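Local structure of DUF3194 domain-containing protein (3UEB) at residues S6-I11 with E67-V72; T33-V38 with I50-R55. The protein is of unknown function, a small archaeal alpha-plus-beta protein of the UPF0440 family that pairs with a second copy of itself. All coordinates share one frame; numbering follows the deposited sequence.

In the fold
Both contacts reach one three-stranded antiparallel sheet, with strand 63-71 in the middle, and their centres lie about 9 Å apart. Interaction 1 zips strand 6-14 to one edge of the middle strand; interaction 2 sets helix 20-41 against strand 49-56 on its other edge. Backbone bonds join the two directly: E67 O lies 2.8 Å from T53 N, and Y69 N lies 2.8 Å from E51 O. On the helix-facing side of the sheet, V68 CG2 packs 3.8 Å from I34 CD1, so the helix touches the middle strand as well. Along the chain, interaction 2 is nested inside the loop that interaction 1 closes. Strand 49-56 also pairs with the second subunit, extending the sheet across the interface.

Interaction 1. Residues S6-I11 with E67-V72; sequences SGKRVI and EVYLEV
The carbonyl of R9 is met by two residues of the facing strand: V68 N donates to R9 O at 2.7 Å with an almost straight N-H...O angle of 175°, and the CA-H of E67 adds a weaker contact to the same oxygen. V68 O replies, lying 2.9 Å from R9 N and taking a CA-H contact from K8. Two residues along, G7 and L70 make the next hydrogen-bonded pair of this antiparallel ladder, G7 N lying 2.8 Å from L70 O and L70 N answering to G7 O. S6, K8 and V10 then face E71, Y69 and E67 in the non-hydrogen-bonded positions, all on one side of the sheet.

On that side the side chains of K8 and Y69 cross at about a right angle, K8 CG meeting the ring at its edge, in plane, 3.9 Å from Y69 CD1. Bends at chi2 and chi3 then carry the chain over to E67, where K8 NZ forms a salt bridge of 2.9 Å to E67 OE1, coming from above the carboxylate plane. V10 CG2 lies 3.7 Å from E67 CG. S6 CB lies 3.8 Å from Y69 OH, and that OH donates to E71 OE1 at 2.6 Å. An alanine in place of Y69 would probably leave E71 OE1 without this donor and open a gap beside K8 CG and S6 CB.

The other side of the sheet faces the helices. V68 and L70 pack on I34 and V38 of helix 20-41 respectively, and L70 also touches L83 of helix 80-104, while R9 reaches that same helix to form a salt bridge with D85. E67, Y69 and E71 bond through their backbones to strand 49-56, so 63-71 runs between two partner strands.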
loop_
_atom_site.group_PDB
_atom_site.type_symbol
_atom_site.label_atom_id
_atom_site.label_comp_id
_atom_site.label_asym_id
_atom_site.label_seq_id
_atom_site.Cartn_x
_atom_site.Cartn_y
_atom_site.Cartn_z
ATOM N N SER A 6 0.190 10.184 -17.510
ATOM C CA SER A 6 -0.302 9.558 -16.286
ATOM C C SER A 6 -1.670 8.893 -16.421
ATOM O O SER A 6 -2.463 9.209 -17.314
ATOM C CB SER A 6 -0.380 10.585 -15.161
ATOM O OG SER A 6 -1.542 11.375 -15.316
ATOM N N GLY A 7 -1.936 7.973 -15.506
ATOM C CA GLY A 7 -3.194 7.263 -15.504
ATOM C C GLY A 7 -3.654 7.054 -14.079
ATOM O O GLY A 7 -2.844 6.965 -13.146
ATOM N N LYS A 8 -4.969 6.979 -13.916
ATOM C CA LYS A 8 -5.582 6.785 -12.615
ATOM C C LYS A 8 -6.582 5.645 -12.742
ATOM O O LYS A 8 -7.214 5.472 -13.789
ATOM C CB LYS A 8 -6.290 8.066 -12.187
ATOM C CG LYS A 8 -5.903 8.553 -10.802
ATOM C CD LYS A 8 -6.814 7.995 -9.716
ATOM C CE LYS A 8 -8.210 8.603 -9.810
ATOM N NZ LYS A 8 -9.064 8.241 -8.640
ATOM N N ARG A 9 -6.722 4.867 -11.676
ATOM C CA ARG A 9 -7.643 3.746 -11.685
ATOM C C ARG A 9 -8.118 3.428 -10.273
ATOM O O ARG A 9 -7.310 3.340 -9.345
ATOM C CB ARG A 9 -6.948 2.524 -12.288
ATOM C CG ARG A 9 -7.850 1.337 -12.503
ATOM C CD ARG A 9 -8.991 1.683 -13.443
ATOM N NE ARG A 9 -9.670 0.482 -13.918
ATOM C CZ ARG A 9 -9.135 -0.391 -14.766
ATOM N NH1 ARG A 9 -9.826 -1.461 -15.141
ATOM N NH2 ARG A 9 -7.913 -0.186 -15.249
ATOM N N VAL A 10 -9.428 3.268 -10.114
ATOM C CA VAL A 10 -10.008 2.943 -8.814
ATOM C C VAL A 10 -10.867 1.697 -8.937
ATOM O O VAL A 10 -11.798 1.660 -9.742
ATOM C CB VAL A 10 -10.899 4.080 -8.284
ATOM C CG1 VAL A 10 -11.628 3.623 -7.026
ATOM C CG2 VAL A 10 -10.057 5.302 -7.991
ATOM N N ILE A 11 -10.560 0.677 -8.144
ATOM C CA ILE A 11 -11.334 -0.551 -8.193
ATOM C C ILE A 11 -11.938 -0.889 -6.833
ATOM O O ILE A 11 -11.299 -0.731 -5.788
ATOM C CB ILE A 11 -10.475 -1.735 -8.699
ATOM C CG1 ILE A 11 -9.387 -2.082 -7.686
ATOM C CG2 ILE A 11 -9.828 -1.369 -10.036
ATOM C CD1 ILE A 11 -8.487 -3.226 -8.125
ATOM N N GLU A 67 -6.608 1.991 -5.216
ATOM C CA GLU A 67 -6.467 3.138 -6.083
ATOM C C GLU A 67 -5.056 3.162 -6.644
ATOM O O GLU A 67 -4.080 3.096 -5.897
ATOM C CB GLU A 67 -6.764 4.413 -5.302
ATOM C CG GLU A 67 -6.847 5.650 -6.169
ATOM C CD GLU A 67 -7.602 6.776 -5.488
ATOM O OE1 GLU A 67 -7.659 7.882 -6.072
ATOM O OE2 GLU A 67 -8.139 6.548 -4.374
ATOM N N VAL A 68 -4.958 3.245 -7.968
ATOM C CA VAL A 68 -3.664 3.271 -8.633
ATOM C C VAL A 68 -3.446 4.586 -9.372
ATOM O O VAL A 68 -4.348 5.083 -10.051
ATOM C CB VAL A 68 -3.536 2.130 -9.680
ATOM C CG1 VAL A 68 -2.086 1.999 -10.130
ATOM C CG2 VAL A 68 -4.044 0.826 -9.108
ATOM N N TYR A 69 -2.255 5.156 -9.219
ATOM C CA TYR A 69 -1.900 6.380 -9.917
ATOM C C TYR A 69 -0.490 6.152 -10.441
ATOM O O TYR A 69 0.406 5.767 -9.691
ATOM C CB TYR A 69 -1.918 7.606 -8.995
ATOM C CG TYR A 69 -1.378 8.848 -9.681
ATOM C CD1 TYR A 69 -2.159 9.568 -10.585
ATOM C CD2 TYR A 69 -0.059 9.260 -9.484
ATOM C CE1 TYR A 69 -1.641 10.663 -11.273
ATOM C CE2 TYR A 69 0.467 10.352 -10.171
ATOM C CZ TYR A 69 -0.328 11.048 -11.062
ATOM O OH TYR A 69 0.179 12.135 -11.738
ATOM N N LEU A 70 -0.295 6.385 -11.733
ATOM C CA LEU A 70 1.007 6.165 -12.344
ATOM C C LEU A 70 1.343 7.286 -13.296
ATOM O O LEU A 70 0.506 7.708 -14.090
ATOM C CB LEU A 70 1.023 4.827 -13.094
ATOM C CG LEU A 70 2.297 4.473 -13.869
ATOM C CD1 LEU A 70 3.514 4.572 -12.943
ATOM C CD2 LEU A 70 2.175 3.059 -14.432
ATOM N N GLU A 71 2.582 7.750 -13.215
ATOM C CA GLU A 71 3.047 8.834 -14.055
ATOM C C GLU A 71 4.429 8.517 -14.617
ATOM O O GLU A 71 5.308 8.036 -13.900
ATOM C CB GLU A 71 3.107 10.115 -13.221
ATOM C CG GLU A 71 3.143 11.403 -14.015
ATOM C CD GLU A 71 3.311 12.616 -13.126
ATOM O OE1 GLU A 71 2.672 12.662 -12.053
ATOM O OE2 GLU A 71 4.075 13.528 -13.502
ATOM N N VAL A 72 4.613 8.769 -15.907
ATOM C CA VAL A 72 5.908 8.549 -16.542
ATOM C C VAL A 72 6.374 9.913 -17.061
ATOM O O VAL A 72 5.569 10.838 -17.171
ATOM C CB VAL A 72 5.809 7.548 -17.728
ATOM C CG1 VAL A 72 5.266 6.218 -17.241
ATOM C CG2 VAL A 72 4.926 8.115 -18.827
#

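Interaction 2. Residues T33-V38 with I50-R55; sequences TIIDYV and IEVTMR
I35 and V52 cross obliquely in an all-hydrocarbon contact, with I35 CG1 3.8 Å from V52 CG2. The I35 CG1 branch sits beside its own backbone N, anti to the carbonyl carbon (chi1 -62°), and there it also comes within 4.1 Å of V52 CB. The same CG2 methyl of V52 has a looser neighbour in I34, whose CG2 is 4.3 Å away. The second apolar pair, V38 with I50, meets tip to tip. CG1 of I50 is anti to the backbone N (chi1 179°) and the chain runs on extended, which delivers CD1 to V38. That methyl touches the whole branch point: V38 CB and CG1 each lie 3.8 Å from I50 CD1, and CG2 is barely farther off.

The architecture is a helix laid over an antiparallel sheet. The segments of helix 20-41 and strand 49-56 run at 165° to each other, with axes 9.3 Å apart at their closest, and these branched aliphatic side chains meet in the layer between them. I34 also touches I66 and V68 of the middle strand, and V38 also rests on V47.

Polar bonding goes to other partners. Within the helix, Y37 N bonds to T33 O at 3.0 Å and V38 N to I34 O. V52 O takes a bond from the Q31 side chain, while E51 and T53 bond through their backbones to strand 63-71. On the opposite edge, residues 50-55 form an antiparallel ladder with a strand of the second subunit; R55 makes a salt bridge to D49 of that subunit, T53 OG1 bonds to its counterpart there, and I35 packs on M54 of the same chain.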
loop_
_atom_site.group_PDB
_atom_site.type_symbol
_atom_site.label_atom_id
_atom_site.label_comp_id
_atom_site.label_asym_id
_atom_site.label_seq_id
_atom_site.Cartn_x
_atom_site.Cartn_y
_atom_site.Cartn_z
ATOM N N THR A 33 0.764 -6.675 -5.993
ATOM C CA THR A 33 0.791 -7.328 -7.296
ATOM C C THR A 33 0.873 -6.193 -8.323
ATOM O O THR A 33 1.596 -6.278 -9.308
ATOM C CB THR A 33 -0.498 -8.153 -7.551
ATOM O OG1 THR A 33 -0.529 -9.279 -6.657
ATOM C CG2 THR A 33 -0.547 -8.649 -8.998
ATOM N N ILE A 34 0.128 -5.124 -8.072
ATOM C CA ILE A 34 0.110 -3.978 -8.971
ATOM C C ILE A 34 1.456 -3.249 -8.989
ATOM O O ILE A 34 1.928 -2.842 -10.052
ATOM C CB ILE A 34 -1.018 -3.001 -8.579
ATOM C CG1 ILE A 34 -2.374 -3.685 -8.794
ATOM C CG2 ILE A 34 -0.920 -1.721 -9.405
ATOM C CD1 ILE A 34 -3.577 -2.873 -8.345
ATOM N N ILE A 35 2.077 -3.095 -7.819
ATOM C CA ILE A 35 3.375 -2.424 -7.724
ATOM C C ILE A 35 4.425 -3.257 -8.460
ATOM O O ILE A 35 5.218 -2.738 -9.250
ATOM C CB ILE A 35 3.829 -2.257 -6.249
ATOM C CG1 ILE A 35 2.836 -1.379 -5.495
ATOM C CG2 ILE A 35 5.224 -1.636 -6.186
ATOM C CD1 ILE A 35 3.051 -1.385 -3.987
ATOM N N ASP A 36 4.430 -4.556 -8.187
ATOM C CA ASP A 36 5.375 -5.448 -8.838
ATOM C C ASP A 36 5.229 -5.347 -10.348
ATOM O O ASP A 36 6.217 -5.212 -11.067
ATOM C CB ASP A 36 5.137 -6.902 -8.404
ATOM C CG ASP A 36 5.588 -7.168 -6.981
ATOM O OD1 ASP A 36 6.232 -6.274 -6.389
ATOM O OD2 ASP A 36 5.304 -8.270 -6.460
ATOM N N TYR A 37 3.990 -5.403 -10.824
ATOM C CA TYR A 37 3.743 -5.344 -12.254
ATOM C C TYR A 37 4.319 -4.091 -12.896
ATOM O O TYR A 37 4.942 -4.165 -13.943
ATOM C CB TYR A 37 2.252 -5.402 -12.555
ATOM C CG TYR A 37 1.972 -5.883 -13.952
ATOM C CD1 TYR A 37 1.830 -7.244 -14.220
ATOM C CD2 TYR A 37 1.875 -4.987 -15.013
ATOM C CE1 TYR A 37 1.594 -7.703 -15.513
ATOM C CE2 TYR A 37 1.644 -5.435 -16.311
ATOM C CZ TYR A 37 1.505 -6.794 -16.551
ATOM O OH TYR A 37 1.283 -7.254 -17.827
ATOM N N VAL A 38 4.102 -2.940 -12.274
ATOM C CA VAL A 38 4.616 -1.697 -12.828
ATOM C C VAL A 38 6.140 -1.694 -12.935
ATOM O O VAL A 38 6.683 -1.336 -13.979
ATOM C CB VAL A 38 4.165 -0.488 -12.001
ATOM C CG1 VAL A 38 4.877 0.758 -12.473
ATOM C CG2 VAL A 38 2.657 -0.306 -12.143
ATOM N N ILE A 50 4.654 6.709 -8.751
ATOM C CA ILE A 50 3.661 5.666 -8.636
ATOM C C ILE A 50 3.054 5.704 -7.237
ATOM O O ILE A 50 3.762 5.879 -6.238
ATOM C CB ILE A 50 4.258 4.265 -8.928
ATOM C CG1 ILE A 50 3.169 3.205 -8.765
ATOM C CG2 ILE A 50 5.452 3.981 -8.022
ATOM C CD1 ILE A 50 3.665 1.772 -8.964
ATOM N N GLU A 51 1.735 5.566 -7.175
ATOM C CA GLU A 51 1.031 5.573 -5.901
ATOM C C GLU A 51 -0.076 4.537 -5.927
ATOM O O GLU A 51 -0.971 4.586 -6.774
ATOM C CB GLU A 51 0.432 6.953 -5.627
ATOM C CG GLU A 51 1.427 8.072 -5.797
ATOM C CD GLU A 51 0.823 9.428 -5.539
ATOM O OE1 GLU A 51 1.499 10.434 -5.842
ATOM O OE2 GLU A 51 -0.324 9.487 -5.033
ATOM N N VAL A 52 -0.006 3.594 -4.998
ATOM C CA VAL A 52 -0.999 2.552 -4.907
ATOM C C VAL A 52 -1.564 2.533 -3.491
ATOM O O VAL A 52 -0.843 2.346 -2.506
ATOM C CB VAL A 52 -0.396 1.194 -5.268
ATOM C CG1 VAL A 52 -1.503 0.159 -5.379
ATOM C CG2 VAL A 52 0.362 1.308 -6.599
ATOM N N THR A 53 -2.868 2.741 -3.411
ATOM C CA THR A 53 -3.577 2.803 -2.149
ATOM C C THR A 53 -4.475 1.607 -1.905
ATOM O O THR A 53 -5.127 1.125 -2.824
ATOM C CB THR A 53 -4.483 4.046 -2.113
ATOM O OG1 THR A 53 -3.708 5.213 -2.401
ATOM C CG2 THR A 53 -5.144 4.193 -0.745
ATOM N N MET A 54 -4.499 1.124 -0.668
ATOM C CA MET A 54 -5.410 0.046 -0.309
ATOM C C MET A 54 -6.249 0.623 0.826
ATOM O O MET A 54 -5.718 1.245 1.756
ATOM C CB MET A 54 -4.678 -1.225 0.152
ATOM C CG MET A 54 -4.209 -1.244 1.605
ATOM S SD MET A 54 -3.628 -2.880 2.086
ATOM C CE MET A 54 -2.035 -2.841 1.328
ATOM N N ARG A 55 -7.561 0.448 0.725
ATOM C CA ARG A 55 -8.478 0.938 1.739
ATOM C C ARG A 55 -9.353 -0.217 2.222
ATOM O O ARG A 55 -10.073 -0.825 1.433
ATOM C CB ARG A 55 -9.367 2.046 1.163
ATOM C CG ARG A 55 -10.432 2.545 2.137
ATOM C CD ARG A 55 -11.450 3.464 1.464
ATOM N NE ARG A 55 -12.455 3.949 2.409
ATOM C CZ ARG A 55 -13.558 4.612 2.064
ATOM N NH1 ARG A 55 -14.412 5.017 2.999
ATOM N NH2 ARG A 55 -13.814 4.865 0.785
#